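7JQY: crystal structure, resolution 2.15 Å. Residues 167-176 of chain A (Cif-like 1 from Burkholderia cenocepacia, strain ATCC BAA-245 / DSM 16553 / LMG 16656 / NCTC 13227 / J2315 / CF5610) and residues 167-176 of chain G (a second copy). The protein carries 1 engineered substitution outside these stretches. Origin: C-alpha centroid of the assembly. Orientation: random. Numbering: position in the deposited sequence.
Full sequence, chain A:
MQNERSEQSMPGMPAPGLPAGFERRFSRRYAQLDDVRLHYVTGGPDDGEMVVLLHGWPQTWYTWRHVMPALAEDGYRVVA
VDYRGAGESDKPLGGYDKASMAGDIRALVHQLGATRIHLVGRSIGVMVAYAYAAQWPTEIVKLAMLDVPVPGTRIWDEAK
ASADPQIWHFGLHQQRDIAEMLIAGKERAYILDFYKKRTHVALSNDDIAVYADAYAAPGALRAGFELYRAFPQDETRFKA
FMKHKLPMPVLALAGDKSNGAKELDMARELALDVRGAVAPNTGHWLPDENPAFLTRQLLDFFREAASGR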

# COMPACT_ATOMS: atom_id res chain seq x y z
N ILE A 167 13.47 18.03 22.73
CA ILE A 167 12.94 18.81 21.62
C ILE A 167 13.57 18.37 20.31
O ILE A 167 13.64 19.14 19.35
CB ILE A 167 13.15 20.33 21.84
CG1 ILE A 167 14.64 20.66 22.02
CG2 ILE A 167 12.33 20.81 23.04
CD1 ILE A 167 14.97 22.14 21.85
N TRP A 168 13.98 17.09 20.23
CA TRP A 168 14.53 16.57 18.98
C TRP A 168 13.58 16.80 17.82
O TRP A 168 14.01 16.96 16.68
CB TRP A 168 14.82 15.06 19.12
CG TRP A 168 13.59 14.21 19.21
CD1 TRP A 168 12.98 13.77 20.35
CD2 TRP A 168 12.78 13.73 18.11
NE1 TRP A 168 11.86 13.03 20.04
CE2 TRP A 168 11.72 12.98 18.67
CE3 TRP A 168 12.87 13.83 16.72
CZ2 TRP A 168 10.74 12.35 17.88
CZ3 TRP A 168 11.90 13.20 15.93
CH2 TRP A 168 10.84 12.48 16.52
N HIS A 169 12.28 16.80 18.10
CA HIS A 169 11.28 16.84 17.04
C HIS A 169 11.10 18.23 16.45
O HIS A 169 10.45 18.34 15.40
CB HIS A 169 9.95 16.33 17.56
CG HIS A 169 9.45 17.09 18.75
ND1 HIS A 169 10.13 17.13 19.95
CD2 HIS A 169 8.34 17.84 18.92
CE1 HIS A 169 9.45 17.86 20.81
NE2 HIS A 169 8.37 18.31 20.21
N PHE A 170 11.65 19.28 17.09
CA PHE A 170 11.53 20.62 16.52
C PHE A 170 12.06 20.63 15.09
O PHE A 170 11.37 21.08 14.16
CB PHE A 170 12.30 21.65 17.36
CG PHE A 170 11.59 22.10 18.62
CD1 PHE A 170 10.53 21.37 19.14
CD2 PHE A 170 11.99 23.26 19.28
CE1 PHE A 170 9.89 21.78 20.30
CE2 PHE A 170 11.35 23.68 20.44
CZ PHE A 170 10.30 22.95 20.95
N GLY A 171 13.24 20.05 14.88
CA GLY A 171 13.83 20.04 13.55
C GLY A 171 12.92 19.39 12.52
O GLY A 171 12.62 19.99 11.48
N LEU A 172 12.47 18.16 12.79
CA LEU A 172 11.62 17.43 11.84
C LEU A 172 10.32 18.18 11.55
O LEU A 172 9.93 18.33 10.39
CB LEU A 172 11.33 16.02 12.37
CG LEU A 172 10.18 15.22 11.73
CD1 LEU A 172 10.37 15.04 10.21
CD2 LEU A 172 10.03 13.84 12.40
N HIS A 173 9.62 18.62 12.60
CA HIS A 173 8.34 19.30 12.39
C HIS A 173 8.50 20.60 11.59
O HIS A 173 7.53 21.04 10.95
CB HIS A 173 7.68 19.58 13.75
CG HIS A 173 7.25 18.33 14.47
ND1 HIS A 173 6.40 18.34 15.55
CD2 HIS A 173 7.56 17.03 14.24
CE1 HIS A 173 6.20 17.10 15.97
NE2 HIS A 173 6.90 16.28 15.19
N GLN A 174 9.68 21.21 11.60
CA GLN A 174 9.90 22.43 10.84
C GLN A 174 10.26 22.15 9.39
O GLN A 174 10.49 23.10 8.63
CB GLN A 174 10.98 23.28 11.50
CG GLN A 174 10.56 23.85 12.86
CD GLN A 174 11.67 24.61 13.56
OE1 GLN A 174 12.84 24.53 13.16
NE2 GLN A 174 11.32 25.34 14.63
N GLN A 175 10.34 20.88 8.98
CA GLN A 175 10.60 20.54 7.58
C GLN A 175 9.27 20.47 6.84
O GLN A 175 8.57 19.45 6.90
CB GLN A 175 11.36 19.22 7.48
CG GLN A 175 12.68 19.20 8.22
CD GLN A 175 13.52 20.44 7.93
OE1 GLN A 175 13.91 20.67 6.79
NE2 GLN A 175 13.80 21.24 8.96
N ARG A 176 8.93 21.54 6.12
CA ARG A 176 7.66 21.61 5.41
C ARG A 176 7.57 20.51 4.36
O ARG A 176 8.53 20.27 3.62
CB ARG A 176 7.48 22.98 4.75
CG ARG A 176 6.09 23.22 4.16
CD ARG A 176 5.81 24.72 3.92
NE ARG A 176 5.54 25.44 5.16
CZ ARG A 176 6.34 26.36 5.70
NH1 ARG A 176 7.49 26.69 5.10
NH2 ARG A 176 6.01 26.94 6.84
N ILE G 167 21.38 21.03 10.66
CA ILE G 167 21.55 19.79 11.41
C ILE G 167 20.20 19.46 12.07
O ILE G 167 20.15 18.82 13.13
CB ILE G 167 22.68 19.92 12.44
CG1 ILE G 167 22.42 21.05 13.43
CG2 ILE G 167 23.99 20.19 11.73
CD1 ILE G 167 23.30 20.97 14.66
N TRP G 168 19.10 19.90 11.43
CA TRP G 168 17.76 19.56 11.92
C TRP G 168 17.58 18.06 12.02
O TRP G 168 16.81 17.59 12.87
CB TRP G 168 16.69 20.16 11.00
CG TRP G 168 16.55 19.46 9.66
CD1 TRP G 168 17.07 19.88 8.47
CD2 TRP G 168 15.83 18.24 9.38
NE1 TRP G 168 16.73 19.00 7.47
CE2 TRP G 168 15.97 17.99 7.99
CE3 TRP G 168 15.09 17.35 10.15
CZ2 TRP G 168 15.40 16.87 7.38
CZ3 TRP G 168 14.53 16.23 9.54
CH2 TRP G 168 14.69 16.01 8.16
N HIS G 169 18.24 17.30 11.15
CA HIS G 169 18.04 15.86 11.07
C HIS G 169 18.78 15.10 12.17
O HIS G 169 18.57 13.88 12.30
CB HIS G 169 18.46 15.34 9.69
CG HIS G 169 19.89 15.59 9.36
ND1 HIS G 169 20.39 16.85 9.11
CD2 HIS G 169 20.95 14.74 9.26
CE1 HIS G 169 21.69 16.77 8.86
NE2 HIS G 169 22.05 15.50 8.94
N PHE G 170 19.66 15.76 12.93
CA PHE G 170 20.34 15.05 14.01
C PHE G 170 19.32 14.44 14.97
O PHE G 170 19.39 13.25 15.30
CB PHE G 170 21.30 15.97 14.76
CG PHE G 170 22.58 16.28 14.02
CD1 PHE G 170 22.68 16.05 12.65
CD2 PHE G 170 23.67 16.82 14.68
CE1 PHE G 170 23.85 16.35 11.97
CE2 PHE G 170 24.84 17.13 14.00
CZ PHE G 170 24.93 16.89 12.65
N GLY G 171 18.32 15.23 15.37
CA GLY G 171 17.31 14.73 16.29
C GLY G 171 16.58 13.50 15.78
O GLY G 171 16.51 12.48 16.46
N LEU G 172 16.00 13.60 14.58
CA LEU G 172 15.23 12.48 14.03
C LEU G 172 16.09 11.24 13.89
O LEU G 172 15.72 10.16 14.37
CB LEU G 172 14.62 12.87 12.68
CG LEU G 172 14.02 11.72 11.85
CD1 LEU G 172 12.88 11.01 12.58
CD2 LEU G 172 13.56 12.20 10.49
N HIS G 173 17.27 11.38 13.28
CA HIS G 173 18.13 10.24 13.06
C HIS G 173 18.53 9.55 14.35
O HIS G 173 18.83 8.35 14.35
CB HIS G 173 19.37 10.66 12.27
CG HIS G 173 19.06 10.99 10.84
ND1 HIS G 173 20.03 11.08 9.87
CD2 HIS G 173 17.88 11.22 10.22
CE1 HIS G 173 19.46 11.38 8.71
NE2 HIS G 173 18.16 11.48 8.90
N GLN G 174 18.52 10.27 15.46
CA GLN G 174 18.87 9.71 16.75
C GLN G 174 17.70 9.02 17.46
O GLN G 174 17.87 8.57 18.59
CB GLN G 174 19.48 10.80 17.65
CG GLN G 174 20.95 11.07 17.36
CD GLN G 174 21.49 12.28 18.14
OE1 GLN G 174 20.73 13.13 18.59
NE2 GLN G 174 22.81 12.33 18.30
N GLN G 175 16.51 9.00 16.85
CA GLN G 175 15.37 8.27 17.41
C GLN G 175 15.39 6.83 16.86
O GLN G 175 15.01 6.59 15.71
CB GLN G 175 14.06 8.98 17.07
CG GLN G 175 14.03 10.49 17.43
CD GLN G 175 14.53 10.78 18.84
OE1 GLN G 175 13.90 10.41 19.83
NE2 GLN G 175 15.68 11.44 18.92
N ARG G 176 15.83 5.88 17.68
CA ARG G 176 15.91 4.49 17.24
C ARG G 176 14.52 3.95 16.91
O ARG G 176 13.57 4.15 17.67
CB ARG G 176 16.59 3.62 18.30
CG ARG G 176 16.88 2.16 17.86
CD ARG G 176 17.88 1.48 18.81
NE ARG G 176 19.23 1.99 18.61
CZ ARG G 176 19.91 2.69 19.52
NH1 ARG G 176 19.38 2.97 20.71
NH2 ARG G 176 21.14 3.13 19.24
O HOH W 1 14.35 16.30 14.33

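Two copies of the same short helical segment pack together, burying 444 Å² between them, with no direct hydrogen bond across the contact. I167(G) stays out of reach, but its O accepts the backbone hydrogen bond from F170(G) N. W168(G) points its CA-to-CB bond toward chain A, with chi1 in the p well. Its broad ring covers Q175(A). Q175(A) CG sits 3.4 Å from the centroid of the six-membered ring of W168(G), nearly on the ring normal, a CH-pi contact. Water 1 donates to W168(G) O at 3.1 Å and to W168(A) O at 2.5 Å, so it bridges the two backbones. H169(G) points away and F170(G) leads away; neither touches chain A.

G171(G) lies against W168(A), its CA 3.8 Å from W168(A) CB. Glycine suits this spot, since an ideal CB here would lie 2.5 Å from W168(A) O, a clash. L172(G) is buried. Its CD1 meets L172(A) CD2 at 4.0 Å and W168(A) CZ3 at 4.1 Å, an apolar match. H173(G) and Q174(G) make no contact. Q175(G) folds back, chi1 and chi2 both m, and its NE2 donates to G171(G) O at 2.8 Å. This hydrogen bond ties down the amide while CG lies over the W168(A) six-membered ring, 3.4 Å from its centroid. R176(G) is out of reach.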